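Local coordinates for chitin binding protein (Enterococcus faecalis, PDB 4A02) that cleaves glycosidic bonds of crystalline alpha- and beta-chitin oxidatively at a copper centre, acting as a secreted lytic polysaccharide monooxygenase, at residues A[148-151]-A[156-159]; A[64-69]-A[139-144]; A[26-31]-A[56-61]. All coordinates share one frame; numbering follows the deposited sequence.

Contact 1 (A[148-151]-A[156-159]); sequences WGIG and AFYQ
Trp148 and Phe157, on one face of the sheet, turn their rings by different first torsions: Trp148 sets CG opposite its backbone N (chi1 174°), whereas Phe157 has CG anti to the carbonyl carbon (chi1 -70°). The two side chains then run next to each other, and CE3 of Trp148 comes within 3.7 Å of CD1 of Phe157, with the ring planes inclined at 37°. Ile150 joins from the same strand as the indole. Its CD1 sits over the centre of the Trp148 ring, 3.4 Å above the plane, while its CG1 meets the edge of the phenyl ring at CE1, 3.8 Å away. Beneath these side chains lies the end of an antiparallel beta hairpin, strands 142-150 and 155-165, in the immunoglobulin-like beta-sandwich of the AA10 monooxygenases. Trp148 and Phe157 form a hydrogen-bonded pair, in which Trp148 N gives to Phe157 O and Phe157 N to Trp148 O, both at 2.9 Å. The next pair, Gly149 with Ala156, is non-hydrogen-bonded; there the methyl CB of Ala156 rests 4.0 Å from CA of Gly149. The cluster of Trp148, Ile150 and Phe157 adjoins the copper site, for Phe157 meets the ring of the copper ligand His1 and Ile150 touches the other ligand, His86. Trp148 also stacks on Trp91, and its NE1 is hydrogen-bonded to Thr88 OG1.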
loop_
_atom_site.group_PDB
_atom_site.type_symbol
_atom_site.label_atom_id
_atom_site.label_comp_id
_atom_site.label_asym_id
_atom_site.label_seq_id
_atom_site.Cartn_x
_atom_site.Cartn_y
_atom_site.Cartn_z
ATOM N N TRP A 148 6.848 -4.050 0.663
ATOM C CA TRP A 148 7.708 -5.020 -0.014
ATOM C C TRP A 148 9.161 -4.717 0.373
ATOM O O TRP A 148 9.716 -3.704 -0.017
ATOM C CB TRP A 148 7.515 -4.903 -1.504
ATOM C CG TRP A 148 8.435 -5.748 -2.325
ATOM C CD1 TRP A 148 8.977 -6.968 -2.013
ATOM C CD2 TRP A 148 8.897 -5.450 -3.640
ATOM N NE1 TRP A 148 9.747 -7.412 -3.030
ATOM C CE2 TRP A 148 9.724 -6.496 -4.052
ATOM C CE3 TRP A 148 8.730 -4.366 -4.515
ATOM C CZ2 TRP A 148 10.360 -6.510 -5.294
ATOM C CZ3 TRP A 148 9.349 -4.389 -5.730
ATOM C CH2 TRP A 148 10.178 -5.452 -6.104
ATOM N N GLY A 149 9.736 -5.594 1.213
ATOM C CA GLY A 149 11.096 -5.399 1.704
ATOM C C GLY A 149 12.106 -6.048 0.777
ATOM O O GLY A 149 12.072 -7.256 0.563
ATOM N N ILE A 150 13.004 -5.255 0.231
ATOM C CA ILE A 150 13.940 -5.731 -0.794
ATOM C C ILE A 150 15.074 -6.527 -0.150
ATOM O O ILE A 150 15.588 -6.192 0.917
ATOM C CB ILE A 150 14.441 -4.538 -1.610
ATOM C CG1 ILE A 150 13.251 -3.782 -2.232
ATOM C CG2 ILE A 150 15.429 -4.948 -2.690
ATOM C CD1 ILE A 150 12.404 -4.604 -3.123
ATOM N N GLY A 151 15.465 -7.629 -0.813
ATOM C CA GLY A 151 16.490 -8.473 -0.242
ATOM C C GLY A 151 17.910 -8.019 -0.358
ATOM O O GLY A 151 18.767 -8.440 0.394
ATOM N N ALA A 156 12.483 -0.530 1.065
ATOM C CA ALA A 156 11.219 -1.213 0.865
ATOM C C ALA A 156 10.383 -0.299 -0.028
ATOM O O ALA A 156 10.616 0.909 -0.121
ATOM C CB ALA A 156 10.512 -1.452 2.177
ATOM N N PHE A 157 9.376 -0.904 -0.635
ATOM C CA PHE A 157 8.358 -0.197 -1.407
ATOM C C PHE A 157 7.055 -0.217 -0.639
ATOM O O PHE A 157 6.615 -1.270 -0.163
ATOM C CB PHE A 157 8.195 -0.818 -2.812
ATOM C CG PHE A 157 9.394 -0.536 -3.659
ATOM C CD1 PHE A 157 10.570 -1.273 -3.494
ATOM C CD2 PHE A 157 9.423 0.521 -4.571
ATOM C CE1 PHE A 157 11.714 -0.949 -4.185
ATOM C CE2 PHE A 157 10.546 0.852 -5.263
ATOM C CZ PHE A 157 11.714 0.144 -5.056
ATOM N N TYR A 158 6.453 0.964 -0.484
ATOM C CA TYR A 158 5.342 1.185 0.427
ATOM C C TYR A 158 4.100 1.557 -0.345
ATOM O O TYR A 158 4.116 2.476 -1.159
ATOM C CB TYR A 158 5.705 2.320 1.390
ATOM C CG TYR A 158 6.848 2.007 2.355
ATOM C CD1 TYR A 158 8.168 2.224 2.018
ATOM C CD2 TYR A 158 6.560 1.488 3.631
ATOM C CE1 TYR A 158 9.184 1.928 2.922
ATOM C CE2 TYR A 158 7.558 1.225 4.530
ATOM C CZ TYR A 158 8.884 1.450 4.171
ATOM O OH TYR A 158 9.846 1.153 5.120
ATOM N N GLN A 159 3.014 0.821 -0.080
ATOM C CA GLN A 159 1.775 0.934 -0.864
ATOM C C GLN A 159 0.561 1.040 0.051
ATOM O O GLN A 159 0.076 0.057 0.600
ATOM C CB GLN A 159 1.653 -0.278 -1.781
ATOM C CG GLN A 159 2.689 -0.275 -2.886
ATOM C CD GLN A 159 2.297 0.676 -4.004
ATOM O OE1 GLN A 159 1.280 0.442 -4.661
ATOM N NE2 GLN A 159 3.071 1.710 -4.246
#

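Contact 2 (A[64-69]-A[139-144]); sequences TRWHKT and KGYHVI
Lys68 lies across one face of the Tyr141 ring at about a right angle to that side chain, joining the loop that precedes strand 69-71 to the corner where the chain enters strand 142-150 of the beta-sandwich. The methylene CE sits over the middle of the ring, 3.3 Å from its centroid, in a CH-pi contact. From there the lysine chain bends at its last torsion (chi4 66°), and NZ remains above the same face, 4.5 Å from the centroid, adding a cation-pi component. The ammonium group does not depend on the ring alone: Lys68 NZ turns back on its own loop to donate to Trp66 O at 2.8 Å, nearly along the C=O axis, and it also bonds to Ala63 O. Trp66 approaches the tyrosine differently, with its CD1 edge 3.7 Å from Tyr141 OH, which lies in the indole plane. One face of the indole is covered by CG of Arg65. Asp162, on strand 155-165, is the main partner of the tyrosine hydroxyl, and Trp66 NE1 donates to Glu60 O. One water ties the groups together, accepting from Trp66 N at 3.0 Å and from Lys68 NZ at 3.1 Å, and donating weakly to Tyr141 OH.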
loop_
_atom_site.group_PDB
_atom_site.type_symbol
_atom_site.label_atom_id
_atom_site.label_comp_id
_atom_site.label_asym_id
_atom_site.label_seq_id
_atom_site.Cartn_x
_atom_site.Cartn_y
_atom_site.Cartn_z
ATOM N N THR A 64 -13.359 11.623 1.411
ATOM C CA THR A 64 -13.760 11.580 0.018
ATOM C C THR A 64 -12.587 11.705 -0.967
ATOM O O THR A 64 -12.822 11.669 -2.180
ATOM C CB THR A 64 -14.810 12.631 -0.304
ATOM O OG1 THR A 64 -14.305 13.909 -0.039
ATOM C CG2 THR A 64 -16.057 12.369 0.559
ATOM N N ARG A 65 -11.354 11.820 -0.505
ATOM C CA ARG A 65 -10.245 12.114 -1.376
ATOM C C ARG A 65 -9.935 10.995 -2.371
ATOM O O ARG A 65 -9.483 11.271 -3.476
ATOM C CB ARG A 65 -9.003 12.404 -0.526
ATOM C CG ARG A 65 -7.766 12.882 -1.239
ATOM C CD ARG A 65 -7.919 14.287 -1.842
ATOM N NE ARG A 65 -6.628 14.745 -2.372
ATOM C CZ ARG A 65 -6.094 14.282 -3.502
ATOM N NH1 ARG A 65 -6.804 13.553 -4.324
ATOM N NH2 ARG A 65 -4.897 14.616 -3.783
ATOM N N TRP A 66 -10.078 9.741 -1.935
ATOM C CA TRP A 66 -9.530 8.606 -2.639
ATOM C C TRP A 66 -10.602 7.598 -2.994
ATOM O O TRP A 66 -11.576 7.384 -2.264
ATOM C CB TRP A 66 -8.463 7.911 -1.764
ATOM C CG TRP A 66 -7.408 8.806 -1.271
ATOM C CD1 TRP A 66 -7.106 9.127 0.013
ATOM C CD2 TRP A 66 -6.450 9.560 -2.076
ATOM N NE1 TRP A 66 -6.048 9.998 0.092
ATOM C CE2 TRP A 66 -5.630 10.277 -1.193
ATOM C CE3 TRP A 66 -6.243 9.694 -3.463
ATOM C CZ2 TRP A 66 -4.596 11.107 -1.633
ATOM C CZ3 TRP A 66 -5.229 10.506 -3.883
ATOM C CH2 TRP A 66 -4.427 11.202 -2.992
ATOM N N HIS A 67 -10.398 6.899 -4.131
ATOM C CA HIS A 67 -11.288 5.820 -4.535
ATOM C C HIS A 67 -11.031 4.576 -3.665
ATOM O O HIS A 67 -9.892 4.201 -3.420
ATOM C CB HIS A 67 -11.051 5.476 -6.013
ATOM C CG HIS A 67 -11.625 6.491 -6.917
ATOM N ND1 HIS A 67 -10.996 7.711 -7.128
ATOM C CD2 HIS A 67 -12.741 6.529 -7.641
ATOM C CE1 HIS A 67 -11.724 8.424 -7.964
ATOM N NE2 HIS A 67 -12.803 7.752 -8.281
ATOM N N LYS A 68 -12.113 3.953 -3.225
ATOM C CA LYS A 68 -12.039 2.882 -2.233
ATOM C C LYS A 68 -12.627 1.598 -2.821
ATOM O O LYS A 68 -13.835 1.535 -3.096
ATOM C CB LYS A 68 -12.859 3.274 -1.001
ATOM C CG LYS A 68 -12.434 4.583 -0.363
ATOM C CD LYS A 68 -13.486 5.116 0.566
ATOM C CE LYS A 68 -13.258 6.486 1.099
ATOM N NZ LYS A 68 -13.314 7.521 -0.014
ATOM N N THR A 69 -11.811 0.573 -3.013
ATOM C CA THR A 69 -12.304 -0.703 -3.553
ATOM C C THR A 69 -13.147 -1.411 -2.510
ATOM O O THR A 69 -12.710 -1.608 -1.375
ATOM C CB THR A 69 -11.119 -1.607 -3.937
ATOM O OG1 THR A 69 -10.382 -0.989 -4.978
ATOM C CG2 THR A 69 -11.594 -2.964 -4.398
ATOM N N LYS A 139 -15.065 -2.859 9.200
ATOM C CA LYS A 139 -16.165 -2.369 8.388
ATOM C C LYS A 139 -15.877 -0.942 7.974
ATOM O O LYS A 139 -15.284 -0.181 8.764
ATOM C CB LYS A 139 -17.496 -2.444 9.117
ATOM C CG LYS A 139 -18.715 -2.299 8.269
ATOM C CD LYS A 139 -19.987 -2.586 8.923
ATOM C CE LYS A 139 -21.204 -2.406 8.047
ATOM N NZ LYS A 139 -22.450 -2.324 8.915
ATOM N N GLY A 140 -16.303 -0.589 6.779
ATOM C CA GLY A 140 -16.223 0.787 6.300
ATOM C C GLY A 140 -14.887 1.091 5.636
ATOM O O GLY A 140 -14.143 0.210 5.236
ATOM N N TYR A 141 -14.611 2.388 5.480
ATOM C CA TYR A 141 -13.390 2.840 4.845
ATOM C C TYR A 141 -12.190 2.468 5.687
ATOM O O TYR A 141 -12.141 2.845 6.886
ATOM C CB TYR A 141 -13.455 4.338 4.632
ATOM C CG TYR A 141 -12.228 5.004 4.042
ATOM C CD1 TYR A 141 -11.331 4.330 3.222
ATOM C CD2 TYR A 141 -11.979 6.341 4.317
ATOM C CE1 TYR A 141 -10.212 4.951 2.705
ATOM C CE2 TYR A 141 -10.897 6.989 3.768
ATOM C CZ TYR A 141 -10.003 6.307 2.972
ATOM O OH TYR A 141 -8.940 6.980 2.404
ATOM N N HIS A 142 -11.211 1.791 5.094
ATOM C CA HIS A 142 -9.971 1.404 5.713
ATOM C C HIS A 142 -8.834 1.607 4.736
ATOM O O HIS A 142 -9.027 1.705 3.525
ATOM C CB HIS A 142 -10.018 -0.077 6.169
ATOM C CG HIS A 142 -10.807 -0.202 7.450
ATOM N ND1 HIS A 142 -10.211 0.207 8.632
ATOM C CD2 HIS A 142 -12.096 -0.547 7.688
ATOM C CE1 HIS A 142 -11.126 0.050 9.542
ATOM N NE2 HIS A 142 -12.267 -0.392 9.030
ATOM N N VAL A 143 -7.611 1.668 5.305
ATOM C CA VAL A 143 -6.392 1.696 4.527
ATOM C C VAL A 143 -5.583 0.472 4.879
ATOM O O VAL A 143 -5.266 0.234 6.045
ATOM C CB VAL A 143 -5.597 3.000 4.743
ATOM C CG1 VAL A 143 -4.268 2.969 3.987
ATOM C CG2 VAL A 143 -6.415 4.209 4.318
ATOM N N ILE A 144 -5.229 -0.306 3.849
ATOM C CA ILE A 144 -4.237 -1.365 3.948
ATOM C C ILE A 144 -2.899 -0.770 3.568
ATOM O O ILE A 144 -2.788 -0.039 2.598
ATOM C CB ILE A 144 -4.606 -2.555 3.045
ATOM C CG1 ILE A 144 -5.951 -3.164 3.428
ATOM C CG2 ILE A 144 -3.498 -3.595 3.015
ATOM C CD1 ILE A 144 -6.504 -4.102 2.399
HETATM O O HOH W 1 -10.726 8.909 0.859
#

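Contact 3 (A[26-31]-A[56-61]); sequences GRAQWE and EPLDEQ
Two loop segments of the region between helix 10-13 and strand 69-71 meet here, one containing the short 3-10 turn 27-29 and the other a helix-like turn at 56-59. Gly26 faces the ring of Pro57: its nitrogen is 3.7 Å from Pro57 CB, and its CA lies equally close to CG of the same ring. Gly26, with a positive phi of 57° and no side chain, lets the proline ring lie directly against its main chain. Further along, the methyl CB of Ala28 touches CD1 of Leu58 at 4.0 Å. Leu58 holds CG beside its backbone nitrogen (chi1 -76°), and one branch of its fork extends to the alanine. On the first segment, in one of the two modelled conformers of Glu31, Arg27 grips that residue side-on, Arg27 NE to Glu31 OE2 at 2.9 Å and Arg27 NH2 to Glu31 OE1 at 3.1 Å. Both oxygens lie close to the guanidinium plane, but the nitrogens meet them from above the carboxylate plane. Arg27 NH1 reaches Ser53 O, just ahead of the second segment. No hydrogen bond links the two segments, so cohesion across them rests on van der Waals contact of the proline ring with the glycine backbone and of two methyl groups, with directional bonding left to each turn and its neighbours.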
loop_
_atom_site.group_PDB
_atom_site.type_symbol
_atom_site.label_atom_id
_atom_site.label_comp_id
_atom_site.label_asym_id
_atom_site.label_seq_id
_atom_site.Cartn_x
_atom_site.Cartn_y
_atom_site.Cartn_z
ATOM N N GLY A 26 0.579 13.359 -7.135
ATOM C CA GLY A 26 1.941 13.779 -7.340
ATOM C C GLY A 26 2.645 12.893 -8.336
ATOM O O GLY A 26 2.095 12.484 -9.349
ATOM N N ARG A 27 3.918 12.593 -8.029
ATOM C CA ARG A 27 4.745 11.791 -8.927
ATOM C C ARG A 27 4.152 10.432 -9.231
ATOM O O ARG A 27 4.523 9.846 -10.245
ATOM C CB ARG A 27 6.134 11.570 -8.342
ATOM C CG ARG A 27 7.063 12.753 -8.344
ATOM C CD ARG A 27 8.326 12.464 -7.550
ATOM N NE ARG A 27 9.126 11.475 -8.240
ATOM C CZ ARG A 27 10.246 10.965 -7.763
ATOM N NH1 ARG A 27 10.718 11.341 -6.611
ATOM N NH2 ARG A 27 10.921 10.083 -8.436
ATOM N N ALA A 28 3.270 9.908 -8.370
ATOM C CA ALA A 28 2.711 8.583 -8.629
ATOM C C ALA A 28 1.877 8.507 -9.871
ATOM O O ALA A 28 1.579 7.417 -10.349
ATOM C CB ALA A 28 1.911 8.107 -7.420
ATOM N N GLN A 29 1.473 9.668 -10.442
ATOM C CA GLN A 29 0.737 9.611 -11.688
ATOM C C GLN A 29 1.586 9.038 -12.786
ATOM O O GLN A 29 1.050 8.396 -13.722
ATOM C CB GLN A 29 0.224 11.017 -12.019
ATOM C CG GLN A 29 -0.596 11.086 -13.287
ATOM C CD GLN A 29 -1.141 12.467 -13.519
ATOM O OE1 GLN A 29 -1.582 13.165 -12.593
ATOM N NE2 GLN A 29 -1.183 12.909 -14.754
ATOM N N TRP A 30 2.896 9.241 -12.714
ATOM C CA TRP A 30 3.846 8.798 -13.698
ATOM C C TRP A 30 4.731 7.657 -13.210
ATOM O O TRP A 30 5.244 6.909 -14.057
ATOM C CB TRP A 30 4.725 9.988 -14.195
ATOM C CG TRP A 30 3.839 11.084 -14.738
ATOM C CD1 TRP A 30 3.315 11.209 -15.990
ATOM C CD2 TRP A 30 3.320 12.217 -14.003
ATOM N NE1 TRP A 30 2.526 12.316 -16.102
ATOM C CE2 TRP A 30 2.514 12.957 -14.875
ATOM C CE3 TRP A 30 3.459 12.665 -12.689
ATOM C CZ2 TRP A 30 1.852 14.114 -14.479
ATOM C CZ3 TRP A 30 2.824 13.794 -12.322
ATOM C CH2 TRP A 30 2.043 14.530 -13.199
ATOM N N GLU A 31 4.937 7.543 -11.900
ATOM C CA GLU A 31 5.864 6.525 -11.378
ATOM C C GLU A 31 5.297 5.942 -10.085
ATOM O O GLU A 31 5.839 6.029 -8.985
ATOM C CB GLU A 31 7.267 7.081 -11.137
ATOM C CG GLU A 31 7.700 8.331 -11.818
ATOM C CD GLU A 31 8.721 9.211 -11.194
ATOM O OE1 GLU A 31 9.934 8.866 -11.078
ATOM O OE2 GLU A 31 8.488 10.414 -10.844
ATOM N N GLU A 56 4.185 13.721 -1.998
ATOM C CA GLU A 56 3.408 14.223 -0.872
ATOM C C GLU A 56 1.912 14.319 -1.134
ATOM O O GLU A 56 1.168 14.173 -0.155
ATOM C CB GLU A 56 3.885 15.596 -0.397
ATOM C CG GLU A 56 5.330 15.734 -0.030
ATOM C CD GLU A 56 6.328 15.937 -1.155
ATOM O OE1 GLU A 56 5.974 15.867 -2.355
ATOM O OE2 GLU A 56 7.545 16.145 -0.822
ATOM N N PRO A 57 1.391 14.562 -2.338
ATOM C CA PRO A 57 -0.089 14.603 -2.479
ATOM C C PRO A 57 -0.744 13.316 -2.031
ATOM O O PRO A 57 -1.905 13.343 -1.585
ATOM C CB PRO A 57 -0.308 14.913 -3.952
ATOM C CG PRO A 57 0.949 15.685 -4.336
ATOM C CD PRO A 57 2.043 14.945 -3.606
ATOM N N LEU A 58 -0.055 12.175 -2.127
ATOM C CA LEU A 58 -0.601 10.915 -1.628
ATOM C C LEU A 58 -0.910 10.955 -0.143
ATOM O O LEU A 58 -1.721 10.158 0.330
ATOM C CB LEU A 58 0.374 9.764 -1.879
ATOM C CG LEU A 58 0.424 9.258 -3.326
ATOM C CD1 LEU A 58 1.629 8.332 -3.472
ATOM C CD2 LEU A 58 -0.850 8.509 -3.697
ATOM N N ASP A 59 -0.218 11.811 0.631
ATOM C CA ASP A 59 -0.438 11.876 2.047
ATOM C C ASP A 59 -1.676 12.662 2.407
ATOM O O ASP A 59 -2.057 12.677 3.597
ATOM C CB ASP A 59 0.781 12.486 2.735
ATOM C CG ASP A 59 2.023 11.646 2.578
ATOM O OD1 ASP A 59 1.933 10.413 2.686
ATOM O OD2 ASP A 59 3.118 12.259 2.365
ATOM N N GLU A 60 -2.324 13.299 1.455
ATOM C CA GLU A 60 -3.576 13.974 1.757
ATOM C C GLU A 60 -4.577 12.917 2.229
ATOM O O GLU A 60 -4.521 11.757 1.855
ATOM C CB GLU A 60 -4.047 14.739 0.511
ATOM C CG GLU A 60 -3.073 15.879 0.226
ATOM C CD GLU A 60 -3.329 16.682 -1.018
ATOM O OE1 GLU A 60 -4.458 16.626 -1.554
ATOM O OE2 GLU A 60 -2.381 17.409 -1.425
ATOM N N GLN A 61 -5.495 13.345 3.101
ATOM C CA GLN A 61 -6.390 12.377 3.736
ATOM C C GLN A 61 -7.694 13.065 4.126
ATOM O O GLN A 61 -7.736 13.881 5.050
ATOM C CB GLN A 61 -5.708 11.749 4.957
ATOM C CG GLN A 61 -6.452 10.568 5.544
ATOM C CD GLN A 61 -6.746 9.485 4.535
ATOM O OE1 GLN A 61 -5.816 8.863 4.007
ATOM N NE2 GLN A 61 -8.019 9.218 4.260
#

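How the contacts relate
The three contacts show how interaction chemistry changes with place in one fold. Contact 1 is entirely buried and combines backbone pairing with an aromatic cluster beside the copper ligands; contacts 2 and 3 are only partly buried and lie away from that site. Contacts 1 and 2 share strand 142-150 but sit on opposite sides of the chain's centre, with centres about 22 Å apart. Contact 2 relies on a lysine over an aromatic face and a bridging water, contact 3 on van der Waals touches between two turns. The latter two meet directly: Arg65 NE forms a salt bridge with Glu60 OE1 at 3.0 Å, while Trp66 CZ2 packs against Pro57 O.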